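Side-chain contacts in 457aa long hypothetical protein (Pyrococcus horikoshii, PDB 2CSU), which is of unknown function but combines a Rossmann-type CoA-binding domain with two flavodoxin-like domains related to those of succinyl-CoA ligases: residues A163-V166 and Y167-K171; E110-L113 and V114-A117; D355-R358 and T359-L363. All blocks are in the same frame, centred on the assembly; numbering follows the deposited sequence.

Contact 1. Residues A163-V166 and Y167-K171; sequences AGIV and YKTIK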
loop_
_atom_site.group_PDB
_atom_site.type_symbol
_atom_site.label_atom_id
_atom_site.label_comp_id
_atom_site.label_asym_id
_atom_site.label_seq_id
_atom_site.Cartn_x
_atom_site.Cartn_y
_atom_site.Cartn_z
ATOM N N ALA A 163 -10.223 -1.235 -13.290
ATOM C CA ALA A 163 -9.034 -1.929 -13.774
ATOM C C ALA A 163 -7.829 -1.741 -12.847
ATOM O O ALA A 163 -7.118 -2.700 -12.519
ATOM C CB ALA A 163 -8.686 -1.446 -15.172
ATOM N N GLY A 164 -7.601 -0.501 -12.427
ATOM C CA GLY A 164 -6.476 -0.214 -11.564
ATOM C C GLY A 164 -6.532 -0.945 -10.236
ATOM O O GLY A 164 -5.503 -1.325 -9.683
ATOM N N ILE A 165 -7.737 -1.127 -9.718
ATOM C CA ILE A 165 -7.918 -1.816 -8.456
ATOM C C ILE A 165 -7.688 -3.314 -8.685
ATOM O O ILE A 165 -7.050 -3.973 -7.880
ATOM C CB ILE A 165 -9.333 -1.493 -7.862
ATOM C CG1 ILE A 165 -9.307 -0.072 -7.286
ATOM C CG2 ILE A 165 -9.717 -2.481 -6.767
ATOM C CD1 ILE A 165 -10.647 0.452 -6.792
ATOM N N VAL A 166 -8.176 -3.840 -9.803
ATOM C CA VAL A 166 -7.960 -5.246 -10.114
ATOM C C VAL A 166 -6.454 -5.519 -10.134
ATOM O O VAL A 166 -5.984 -6.479 -9.520
ATOM C CB VAL A 166 -8.594 -5.611 -11.472
ATOM C CG1 VAL A 166 -8.135 -6.986 -11.932
ATOM C CG2 VAL A 166 -10.109 -5.598 -11.349
ATOM N N TYR A 167 -5.688 -4.668 -10.809
ATOM C CA TYR A 167 -4.238 -4.860 -10.860
ATOM C C TYR A 167 -3.656 -4.736 -9.473
ATOM O O TYR A 167 -2.712 -5.442 -9.120
ATOM C CB TYR A 167 -3.552 -3.829 -11.766
ATOM C CG TYR A 167 -4.158 -3.728 -13.145
ATOM C CD1 TYR A 167 -4.849 -4.805 -13.701
ATOM C CD2 TYR A 167 -4.051 -2.551 -13.893
ATOM C CE1 TYR A 167 -5.425 -4.720 -14.958
ATOM C CE2 TYR A 167 -4.626 -2.461 -15.162
ATOM C CZ TYR A 167 -5.310 -3.549 -15.680
ATOM O OH TYR A 167 -5.895 -3.471 -16.916
ATOM N N LYS A 168 -4.214 -3.821 -8.686
ATOM C CA LYS A 168 -3.740 -3.610 -7.334
ATOM C C LYS A 168 -3.887 -4.870 -6.505
ATOM O O LYS A 168 -2.915 -5.380 -5.959
ATOM C CB LYS A 168 -4.518 -2.475 -6.667
ATOM C CG LYS A 168 -4.030 -2.144 -5.248
ATOM C CD LYS A 168 -4.793 -0.959 -4.662
ATOM C CE LYS A 168 -4.023 -0.290 -3.531
ATOM N NZ LYS A 168 -3.850 -1.104 -2.305
ATOM N N THR A 169 -5.119 -5.363 -6.409
ATOM C CA THR A 169 -5.432 -6.563 -5.634
ATOM C C THR A 169 -4.665 -7.809 -6.072
ATOM O O THR A 169 -4.296 -8.637 -5.242
ATOM C CB THR A 169 -6.929 -6.871 -5.710
ATOM O OG1 THR A 169 -7.354 -6.803 -7.077
ATOM C CG2 THR A 169 -7.721 -5.862 -4.875
ATOM N N ILE A 170 -4.440 -7.939 -7.374
ATOM C CA ILE A 170 -3.727 -9.076 -7.927
ATOM C C ILE A 170 -2.361 -9.173 -7.277
ATOM O O ILE A 170 -1.991 -10.222 -6.739
ATOM C CB ILE A 170 -3.583 -8.943 -9.460
ATOM C CG1 ILE A 170 -4.934 -9.234 -10.120
ATOM C CG2 ILE A 170 -2.502 -9.897 -9.987
ATOM C CD1 ILE A 170 -4.968 -9.031 -11.612
ATOM N N LYS A 171 -1.614 -8.076 -7.314
ATOM C CA LYS A 171 -0.295 -8.061 -6.706
ATOM C C LYS A 171 -0.359 -8.206 -5.184
ATOM O O LYS A 171 0.537 -8.799 -4.575
ATOM C CB LYS A 171 0.441 -6.764 -7.050
ATOM C CG LYS A 171 1.779 -6.647 -6.343
ATOM C CD LYS A 171 2.637 -5.530 -6.909
ATOM C CE LYS A 171 3.790 -5.206 -5.963
ATOM N NZ LYS A 171 4.769 -4.277 -6.595
#
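The ring of Y167 folds back under the preceding turn of helix 159-171 and lies flat against the carbonyl oxygen of A163, which stands 3.1 Å above the ring plane, over its centre. A chi1 of -52° brings this about, since it sets CG beside the residue's own backbone N. The same oxygen takes the Y167 N-H at 3.0 Å from N to O, nearly straight at 166°, so one carbonyl serves both the helical bond and the ring face. Farther out on the ring, A163 CB packs 4.0 Å from Y167 CZ.

Two residues on, T169 turns its hydroxyl back to the helix. With chi1 at 48°, OG1 sits between its own N and carbonyl carbon, 2.8 Å from V166 O and 3.0 Å from I165 O, either of which could take its single proton. I165 O in any case accepts the T169 N-H at 2.8 Å between N and O.

This part is tightly packed: helix 159-171 lies in the beta-alpha-beta unit 152-156, 159-171, 175-181 of the flavodoxin-like domain, whose F176 touches T169, as does L280 of helix 276-283. K168, also buried, sends NZ to salt bridges with E172 and D277. The more open side holds the partly exposed I170, whose CD1 meets V166 CG1 at 3.8 Å, and K171, salt-bridged to E417 of the second subunit. The Y167 ring and the T169 hydroxyl both turn to carbonyl oxygens of their own helix, so the hydroxyl can probably meet its polar need there.

Contact 2. Residues E110-L113 and V114-A117; sequences EKEL and VEIA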
loop_
_atom_site.group_PDB
_atom_site.type_symbol
_atom_site.label_atom_id
_atom_site.label_comp_id
_atom_site.label_asym_id
_atom_site.label_seq_id
_atom_site.Cartn_x
_atom_site.Cartn_y
_atom_site.Cartn_z
ATOM N N GLU A 110 -29.185 6.433 -25.797
ATOM C CA GLU A 110 -29.040 5.528 -24.677
ATOM C C GLU A 110 -30.400 5.062 -24.196
ATOM O O GLU A 110 -30.612 3.865 -23.994
ATOM C CB GLU A 110 -28.264 6.212 -23.546
ATOM C CG GLU A 110 -28.040 5.334 -22.335
ATOM C CD GLU A 110 -26.882 5.808 -21.498
ATOM O OE1 GLU A 110 -25.735 5.665 -21.957
ATOM O OE2 GLU A 110 -27.107 6.329 -20.390
ATOM N N LYS A 111 -31.324 6.006 -24.032
ATOM C CA LYS A 111 -32.673 5.671 -23.586
ATOM C C LYS A 111 -33.356 4.718 -24.554
ATOM O O LYS A 111 -34.078 3.817 -24.140
ATOM C CB LYS A 111 -33.540 6.928 -23.457
ATOM C CG LYS A 111 -35.027 6.593 -23.390
ATOM C CD LYS A 111 -35.842 7.380 -24.406
ATOM C CE LYS A 111 -36.946 6.504 -25.020
ATOM N NZ LYS A 111 -36.678 6.173 -26.452
ATOM N N GLU A 112 -33.145 4.946 -25.846
ATOM C CA GLU A 112 -33.737 4.107 -26.871
ATOM C C GLU A 112 -33.197 2.689 -26.733
ATOM O O GLU A 112 -33.939 1.728 -26.932
ATOM C CB GLU A 112 -33.437 4.688 -28.265
ATOM C CG GLU A 112 -33.943 3.870 -29.462
ATOM C CD GLU A 112 -35.423 3.512 -29.375
ATOM O OE1 GLU A 112 -36.209 4.307 -28.823
ATOM O OE2 GLU A 112 -35.807 2.432 -29.876
ATOM N N LEU A 113 -31.919 2.559 -26.377
ATOM C CA LEU A 113 -31.312 1.235 -26.191
ATOM C C LEU A 113 -32.034 0.512 -25.060
ATOM O O LEU A 113 -32.346 -0.665 -25.168
ATOM C CB LEU A 113 -29.825 1.334 -25.829
ATOM C CG LEU A 113 -28.775 1.825 -26.829
ATOM C CD1 LEU A 113 -27.390 1.636 -26.214
ATOM C CD2 LEU A 113 -28.868 1.047 -28.137
ATOM N N VAL A 114 -32.303 1.233 -23.977
ATOM C CA VAL A 114 -32.988 0.659 -22.824
ATOM C C VAL A 114 -34.423 0.301 -23.196
ATOM O O VAL A 114 -34.929 -0.765 -22.831
ATOM C CB VAL A 114 -32.955 1.645 -21.644
ATOM C CG1 VAL A 114 -33.766 1.108 -20.472
ATOM C CG2 VAL A 114 -31.506 1.871 -21.224
ATOM N N GLU A 115 -35.065 1.190 -23.945
ATOM C CA GLU A 115 -36.429 0.965 -24.399
ATOM C C GLU A 115 -36.486 -0.328 -25.228
ATOM O O GLU A 115 -37.408 -1.135 -25.088
ATOM C CB GLU A 115 -36.907 2.156 -25.244
ATOM C CG GLU A 115 -38.324 1.986 -25.799
ATOM C CD GLU A 115 -38.932 3.294 -26.279
ATOM O OE1 GLU A 115 -38.798 3.628 -27.479
ATOM O OE2 GLU A 115 -39.538 3.995 -25.441
ATOM N N ILE A 116 -35.498 -0.521 -26.095
ATOM C CA ILE A 116 -35.473 -1.726 -26.911
ATOM C C ILE A 116 -35.306 -2.945 -26.018
ATOM O O ILE A 116 -35.964 -3.962 -26.216
ATOM C CB ILE A 116 -34.324 -1.697 -27.940
ATOM C CG1 ILE A 116 -34.620 -0.659 -29.025
ATOM C CG2 ILE A 116 -34.145 -3.075 -28.563
ATOM C CD1 ILE A 116 -33.551 -0.582 -30.124
ATOM N N ALA A 117 -34.434 -2.841 -25.022
ATOM C CA ALA A 117 -34.208 -3.965 -24.125
ATOM C C ALA A 117 -35.484 -4.363 -23.409
ATOM O O ALA A 117 -35.833 -5.533 -23.380
ATOM C CB ALA A 117 -33.120 -3.633 -23.111
#
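K111 and E115 both start with CG anti to the backbone N (chi1 164° and 178°) and run side by side in the same direction, the lysine chain bending at chi2, chi3 and chi4 to carry NZ to the glutamates. E112 bends at chi2 (52°), which brings its carboxylate round towards E115 and I116. The lysine NZ makes a salt bridge of 3.1 Å to E112 OE1 and a longer one, weak as a hydrogen bond, of 3.5 Å to E115 OE1. Those two glutamate oxygens, E112 OE1 and E115 OE1, come within 3.0 Å of each other with the carboxylate planes nearly perpendicular; the ammonium, set beside both, probably offsets their repulsion.

This network rides on the outer side of helix 104-120, the link between strands 91-94 and 123-125 in the Rossmann-type CoA-binding domain. L113 and I116 face the protein and pack on L81 of helix 74-87. I116 CG1 lies 3.4 Å from E112 OE2 and 3.2 Å from E112 O. V114 CG2 approaches E110 O at 3.5 Å, while the carboxylate of E110 leaves the helix to accept hydrogen bonds from N184 and the backbone N of G100.

Contact 3. Residues D355-R358 and T359-L363; sequences DYYR and TAKLL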
loop_
_atom_site.group_PDB
_atom_site.type_symbol
_atom_site.label_atom_id
_atom_site.label_comp_id
_atom_site.label_asym_id
_atom_site.label_seq_id
_atom_site.Cartn_x
_atom_site.Cartn_y
_atom_site.Cartn_z
ATOM N N ASP A 355 5.200 -19.850 20.337
ATOM C CA ASP A 355 4.750 -18.720 21.142
ATOM C C ASP A 355 3.466 -18.107 20.584
ATOM O O ASP A 355 2.558 -17.725 21.310
ATOM C CB ASP A 355 5.862 -17.669 21.159
ATOM C CG ASP A 355 7.056 -18.192 21.946
ATOM O OD1 ASP A 355 8.178 -18.003 21.475
ATOM O OD2 ASP A 355 6.857 -18.749 23.022
ATOM N N TYR A 356 3.431 -17.971 19.244
ATOM C CA TYR A 356 2.234 -17.433 18.607
ATOM C C TYR A 356 1.021 -18.344 18.832
ATOM O O TYR A 356 -0.083 -17.903 19.111
ATOM C CB TYR A 356 2.509 -17.284 17.108
ATOM C CG TYR A 356 2.977 -15.902 16.806
ATOM C CD1 TYR A 356 4.311 -15.562 17.012
ATOM C CD2 TYR A 356 2.096 -14.955 16.284
ATOM C CE1 TYR A 356 4.765 -14.290 16.691
ATOM C CE2 TYR A 356 2.548 -13.678 15.971
ATOM C CZ TYR A 356 3.874 -13.344 16.179
ATOM O OH TYR A 356 4.338 -12.083 15.854
ATOM N N TYR A 357 1.251 -19.662 18.662
ATOM C CA TYR A 357 0.171 -20.619 18.893
ATOM C C TYR A 357 -0.410 -20.473 20.301
ATOM O O TYR A 357 -1.603 -20.282 20.492
ATOM C CB TYR A 357 0.737 -22.033 18.706
ATOM C CG TYR A 357 -0.084 -23.035 19.445
ATOM C CD1 TYR A 357 -1.377 -23.329 19.017
ATOM C CD2 TYR A 357 0.449 -23.719 20.540
ATOM C CE1 TYR A 357 -2.125 -24.298 19.668
ATOM C CE2 TYR A 357 -0.303 -24.683 21.198
ATOM C CZ TYR A 357 -1.587 -24.968 20.769
ATOM O OH TYR A 357 -2.359 -25.893 21.445
ATOM N N ARG A 358 0.442 -20.582 21.312
ATOM C CA ARG A 358 -0.023 -20.515 22.689
ATOM C C ARG A 358 -0.732 -19.212 23.040
ATOM O O ARG A 358 -1.820 -19.228 23.613
ATOM C CB ARG A 358 1.147 -20.735 23.655
ATOM C CG ARG A 358 1.632 -22.176 23.714
ATOM C CD ARG A 358 2.798 -22.319 24.684
ATOM N NE ARG A 358 2.363 -22.583 26.057
ATOM C CZ ARG A 358 3.205 -22.830 27.059
ATOM N NH1 ARG A 358 4.513 -22.835 26.832
ATOM N NH2 ARG A 358 2.746 -23.088 28.280
ATOM N N THR A 359 -0.111 -18.087 22.704
ATOM C CA THR A 359 -0.702 -16.787 23.011
ATOM C C THR A 359 -2.065 -16.571 22.332
ATOM O O THR A 359 -2.998 -16.053 22.950
ATOM C CB THR A 359 0.249 -15.642 22.602
ATOM O OG1 THR A 359 1.488 -15.773 23.313
ATOM C CG2 THR A 359 -0.372 -14.300 22.935
ATOM N N ALA A 360 -2.177 -16.971 21.070
ATOM C CA ALA A 360 -3.425 -16.807 20.325
ATOM C C ALA A 360 -4.538 -17.636 20.964
ATOM O O ALA A 360 -5.668 -17.159 21.126
ATOM C CB ALA A 360 -3.223 -17.217 18.866
ATOM N N LYS A 361 -4.201 -18.873 21.325
ATOM C CA LYS A 361 -5.132 -19.794 21.970
ATOM C C LYS A 361 -5.616 -19.163 23.272
ATOM O O LYS A 361 -6.822 -19.056 23.524
ATOM C CB LYS A 361 -4.420 -21.126 22.251
ATOM C CG LYS A 361 -5.269 -22.192 22.942
ATOM C CD LYS A 361 -4.594 -23.575 22.864
ATOM C CE LYS A 361 -4.940 -24.448 24.071
ATOM N NZ LYS A 361 -4.280 -25.793 24.029
ATOM N N LEU A 362 -4.663 -18.733 24.089
ATOM C CA LEU A 362 -4.962 -18.099 25.362
ATOM C C LEU A 362 -5.825 -16.853 25.207
ATOM O O LEU A 362 -6.765 -16.651 25.977
ATOM C CB LEU A 362 -3.662 -17.728 26.085
ATOM C CG LEU A 362 -2.949 -18.840 26.853
ATOM C CD1 LEU A 362 -1.516 -18.440 27.163
ATOM C CD2 LEU A 362 -3.731 -19.121 28.130
ATOM N N LEU A 363 -5.498 -16.002 24.233
ATOM C CA LEU A 363 -6.281 -14.787 24.020
ATOM C C LEU A 363 -7.683 -15.103 23.503
ATOM O O LEU A 363 -8.657 -14.497 23.947
ATOM C CB LEU A 363 -5.569 -13.839 23.050
ATOM C CG LEU A 363 -4.334 -13.127 23.597
ATOM C CD1 LEU A 363 -3.628 -12.378 22.473
ATOM C CD2 LEU A 363 -4.753 -12.184 24.709
#
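Successive backbone bonds tie D355 O to T359 N, Y356 O to A360 N, Y357 O to K361 N and R358 O to L362 N, the regular i to i+4 pattern of helix 353-365. This helix of the Ligase-CoA domain, a flavodoxin-like alpha/beta unit, packs against strand 295-300 and between helices 325-334 and 388-400. T359 bonds D355 O twice, through N and through OG1, each 3.0 Å from D355 O. The two donors reach that oxygen from opposite faces of its carbonyl plane. A chi1 of -60° makes this possible, placing OG1 beside the backbone N, while F334 covers the threonine.

Y357 and K361 extend side by side in the same direction. The lysine is nearly fully extended, with CG anti to its backbone N (chi1 179°), and its CD lies 3.9 Å from Y357 CZ. E399 of helix 388-400 accepts a hydrogen bond from the phenol through OE2 and forms a long, weak ion pair with the lysine through OE1; R395 adds a cation-pi contact to the ring. The ammonium of K361 donates to the tyrosine oxygen, with NZ 3.2 Å from Y357 OH.

How the contacts relate
All three contacts are turns of single helices, each in a different domain, and none touches another. Contact 1 is the most central, about 11 Å from the chain centre to its own, and alone among the three meets the second subunit. Contacts 2 and 3 lie on opposite sides of that centre, their own centres about 60 Å apart. In the buried turns a threonine hydroxyl faces the preceding turn, with two candidate carbonyls in 163-171 and one backbone carbonyl in 355-363, whereas the partly buried 110-117 sets a lysine beside two glutamates. Contact 3 shares its tyrosine-lysine pair with a neighbouring helix; the salt bridges of contact 2 described here link residues of one helix.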